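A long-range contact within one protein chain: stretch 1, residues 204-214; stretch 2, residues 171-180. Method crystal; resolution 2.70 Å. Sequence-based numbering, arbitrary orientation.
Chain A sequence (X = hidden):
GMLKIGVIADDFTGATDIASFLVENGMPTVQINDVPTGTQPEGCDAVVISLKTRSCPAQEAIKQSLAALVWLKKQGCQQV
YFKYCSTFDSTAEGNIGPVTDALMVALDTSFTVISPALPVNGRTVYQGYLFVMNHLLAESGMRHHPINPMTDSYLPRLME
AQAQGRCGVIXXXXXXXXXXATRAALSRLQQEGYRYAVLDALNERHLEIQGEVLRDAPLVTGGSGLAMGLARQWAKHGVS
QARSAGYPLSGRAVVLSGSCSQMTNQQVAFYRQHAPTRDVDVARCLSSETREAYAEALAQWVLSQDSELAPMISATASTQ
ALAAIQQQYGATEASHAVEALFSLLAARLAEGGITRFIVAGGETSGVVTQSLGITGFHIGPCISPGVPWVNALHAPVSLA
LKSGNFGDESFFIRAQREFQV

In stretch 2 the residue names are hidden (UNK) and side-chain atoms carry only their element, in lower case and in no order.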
# COMPACT_ATOMS: atom_id res chain seq x y z
N GLU A 204 16.88 18.53 22.21
CA GLU A 204 16.08 19.72 22.33
C GLU A 204 16.84 20.94 22.90
O GLU A 204 16.54 22.06 22.54
CB GLU A 204 14.73 19.40 22.99
CG GLU A 204 14.53 19.56 24.51
CD GLU A 204 13.02 19.35 24.88
OE1 GLU A 204 12.60 19.66 26.04
OE2 GLU A 204 12.26 18.88 23.97
N ARG A 205 17.87 20.73 23.69
CA ARG A 205 18.64 21.87 24.16
C ARG A 205 19.28 22.66 23.00
O ARG A 205 19.41 23.88 23.05
CB ARG A 205 19.72 21.39 25.10
CG ARG A 205 20.54 22.47 25.72
CD ARG A 205 21.67 21.84 26.64
NE ARG A 205 22.30 20.62 26.03
CZ ARG A 205 23.36 20.61 25.20
NH1 ARG A 205 23.99 21.75 24.84
NH2 ARG A 205 23.78 19.45 24.70
N HIS A 206 19.71 21.95 21.98
CA HIS A 206 20.31 22.59 20.84
C HIS A 206 19.31 23.48 20.14
O HIS A 206 19.64 24.61 19.72
CB HIS A 206 20.77 21.53 19.87
CG HIS A 206 22.03 20.85 20.28
ND1 HIS A 206 22.36 19.58 19.86
CD2 HIS A 206 23.07 21.27 21.04
CE1 HIS A 206 23.54 19.26 20.35
NE2 HIS A 206 23.99 20.27 21.07
N LEU A 207 18.08 22.99 20.01
CA LEU A 207 17.01 23.77 19.45
C LEU A 207 16.67 24.99 20.29
O LEU A 207 16.39 26.06 19.73
CB LEU A 207 15.79 22.93 19.22
CG LEU A 207 16.01 21.87 18.12
CD1 LEU A 207 14.81 20.94 18.04
CD2 LEU A 207 16.31 22.55 16.80
N GLU A 208 16.72 24.85 21.60
CA GLU A 208 16.47 25.98 22.47
C GLU A 208 17.53 27.04 22.28
O GLU A 208 17.24 28.23 22.27
CB GLU A 208 16.42 25.56 23.92
CG GLU A 208 15.22 24.68 24.30
CD GLU A 208 15.22 24.26 25.80
OE1 GLU A 208 14.12 24.14 26.40
OE2 GLU A 208 16.32 24.06 26.40
N ILE A 209 18.78 26.62 22.12
CA ILE A 209 19.87 27.57 21.88
C ILE A 209 19.66 28.29 20.54
O ILE A 209 19.89 29.48 20.41
CB ILE A 209 21.23 26.86 21.92
CG1 ILE A 209 21.49 26.35 23.34
CG2 ILE A 209 22.36 27.80 21.50
CD1 ILE A 209 22.50 25.18 23.45
N GLN A 210 19.22 27.56 19.53
CA GLN A 210 19.04 28.16 18.22
C GLN A 210 17.95 29.22 18.33
O GLN A 210 18.12 30.34 17.84
CB GLN A 210 18.64 27.14 17.17
CG GLN A 210 19.69 26.13 16.74
CD GLN A 210 19.06 25.07 15.81
OE1 GLN A 210 18.04 25.35 15.18
NE2 GLN A 210 19.66 23.87 15.70
N GLY A 211 16.85 28.84 18.99
CA GLY A 211 15.73 29.72 19.25
C GLY A 211 16.20 30.97 19.91
O GLY A 211 15.80 32.06 19.55
N GLU A 212 17.09 30.84 20.85
CA GLU A 212 17.58 31.99 21.55
C GLU A 212 18.46 32.88 20.68
O GLU A 212 18.46 34.08 20.83
CB GLU A 212 18.37 31.54 22.77
CG GLU A 212 18.76 32.69 23.72
CD GLU A 212 19.13 32.19 25.12
OE1 GLU A 212 18.89 30.97 25.38
OE2 GLU A 212 19.66 33.01 25.95
N VAL A 213 19.23 32.27 19.79
CA VAL A 213 20.12 33.02 18.92
C VAL A 213 19.28 33.76 17.86
O VAL A 213 19.54 34.90 17.57
CB VAL A 213 21.15 32.09 18.26
CG1 VAL A 213 21.95 32.81 17.23
CG2 VAL A 213 22.04 31.46 19.34
N LEU A 214 18.24 33.09 17.34
CA LEU A 214 17.49 33.56 16.19
C LEU A 214 16.17 34.22 16.51
O LEU A 214 15.40 34.47 15.63
CB LEU A 214 17.25 32.39 15.26
CG LEU A 214 18.53 31.72 14.71
CD1 LEU A 214 18.17 30.31 14.26
CD2 LEU A 214 19.20 32.55 13.59
N UNK A 171 28.20 23.60 13.66
CA UNK A 171 28.17 22.29 14.33
C UNK A 171 27.70 22.30 15.78
O UNK A 171 27.84 23.29 16.49
c UNK A 171 30.38 23.14 14.25
c UNK A 171 29.55 24.17 13.57
c UNK A 171 29.64 21.87 14.29
N UNK A 172 27.19 21.15 16.22
CA UNK A 172 26.76 20.91 17.62
C UNK A 172 27.71 21.50 18.64
O UNK A 172 27.32 22.20 19.58
c UNK A 172 26.63 19.45 17.84
N UNK A 173 28.99 21.26 18.45
CA UNK A 173 29.97 21.78 19.40
C UNK A 173 29.92 23.30 19.58
O UNK A 173 30.18 23.77 20.69
o UNK A 173 30.81 19.43 17.01
n UNK A 173 31.59 17.68 18.26
c UNK A 173 31.38 21.37 18.98
c UNK A 173 31.31 18.99 18.07
c UNK A 173 31.65 19.92 19.23
N UNK A 174 29.60 24.07 18.54
CA UNK A 174 29.48 25.53 18.72
C UNK A 174 28.24 25.88 19.56
O UNK A 174 28.28 26.70 20.46
c UNK A 174 29.24 27.73 17.54
c UNK A 174 29.36 26.22 17.38
o UNK A 174 30.50 25.91 16.58
N UNK A 175 27.13 25.25 19.24
CA UNK A 175 25.91 25.41 20.02
C UNK A 175 26.23 25.12 21.48
O UNK A 175 25.77 25.81 22.37
c UNK A 175 23.82 24.89 18.47
c UNK A 175 24.22 26.03 17.61
c UNK A 175 24.85 24.43 19.50
c UNK A 175 23.45 23.72 17.62
N UNK A 176 27.05 24.10 21.71
CA UNK A 176 27.44 23.73 23.06
C UNK A 176 28.29 24.80 23.71
O UNK A 176 28.31 24.91 24.91
o UNK A 176 27.69 20.12 22.12
o UNK A 176 26.00 21.28 23.04
c UNK A 176 27.23 21.16 22.72
c UNK A 176 28.18 22.36 23.07
N UNK A 177 29.01 25.59 22.94
CA UNK A 177 29.66 26.75 23.51
C UNK A 177 28.69 27.89 23.84
O UNK A 177 29.03 28.78 24.56
o UNK A 177 32.76 27.71 20.63
c UNK A 177 30.74 27.29 22.59
o UNK A 177 34.01 25.99 21.35
c UNK A 177 32.03 26.50 22.65
c UNK A 177 33.00 26.76 21.46
N UNK A 178 27.49 27.88 23.28
CA UNK A 178 26.52 28.88 23.64
C UNK A 178 26.21 29.98 22.63
O UNK A 178 26.72 30.01 21.48
N UNK A 179 25.35 30.89 23.11
CA UNK A 179 24.74 31.92 22.33
C UNK A 179 25.78 32.79 21.67
O UNK A 179 25.77 32.95 20.45
c UNK A 179 22.52 31.94 23.47
c UNK A 179 23.77 32.74 23.17
c UNK A 179 23.41 34.03 22.50
N UNK A 180 26.71 33.30 22.45
CA UNK A 180 27.69 34.25 21.92
C UNK A 180 28.53 33.61 20.83
O UNK A 180 28.75 34.23 19.77
c UNK A 180 28.55 34.81 23.03

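Position 171 carries three carbons that close a ring onto its own backbone N, and none comes near stretch 1. That ring is a proline: Pro171, at the N-cap of a short helix, where its O accepts from the N of position 174 at 2.8 Å.

Position 172 has one side-chain carbon, CB, 4.0 Å from His206 CE1. A lone carbon means alanine, and the imidazole packs against the CB of Ala172.

Position 173 has three carbons, the last carrying one oxygen and one nitrogen, and it points away from stretch 1. This amide is Gln173, whose NE2 is hydrogen-bonded elsewhere in the structure.

At position 174 one carbon bears an oxygen and a second carbon, out of reach of the other helix. The beta-branched hydroxyl identifies Thr174.

Position 175 holds four carbons forked at the second, and its CA-to-CB bond points toward stretch 1. CB lies 3.9 Å from His206 CD2, and the fork sits 4.4 Å from Ile209 CG2. This is Leu175, which gives up more surface to the contact than any other residue; its CD2 also approaches Gln210 NE2 at 4.3 Å, while Ile209 CD1 rests 3.5 Å from its backbone O.

Position 176 has two carbons, the second with two oxygens, a short carboxylate. Its CB leaves sideways, but one carboxylate oxygen lies 2.7 Å from Arg205 NH1 and 3.0 Å from His206 NE2. It is Asp176, with chi1 in the m well; the oxygen is OD1, which forms a salt bridge with Arg205 and accepts a hydrogen bond from His206 NE2. Arg205 NH2 adds a weak one at 3.3 Å to the same OD1.

Position 177 has three carbons ending in two oxygens and points away: Glu177.

Position 178 has no side-chain atoms. Its phi of 107° would jam a CB against the preceding carbonyl O, so the backbone itself calls for Gly178, which leaves one helix and sits at the N-cap position of the next.

Position 179 has one carbon carrying two more. One of these outer carbons lies 3.8 Å from Glu212 CD and 4.2 Å from Val213 CG2. The beta-fork makes it Val179, and that carbon is CG2.

Position 180 has a single carbon, directed away from stretch 1: Ala180.

The helices cross at 67°, with axes 9.7 Å apart at their closest. Leu175 fills the space beside His206 and Ile209, while Asp176 gathers two basic side chains edge-on at one oxygen. After the turn at Gly178, Val179 meets Val213, extending the apolar contact farther along the longer helix.

Stretch 2, residues 171-180: PAQTLDEGVA
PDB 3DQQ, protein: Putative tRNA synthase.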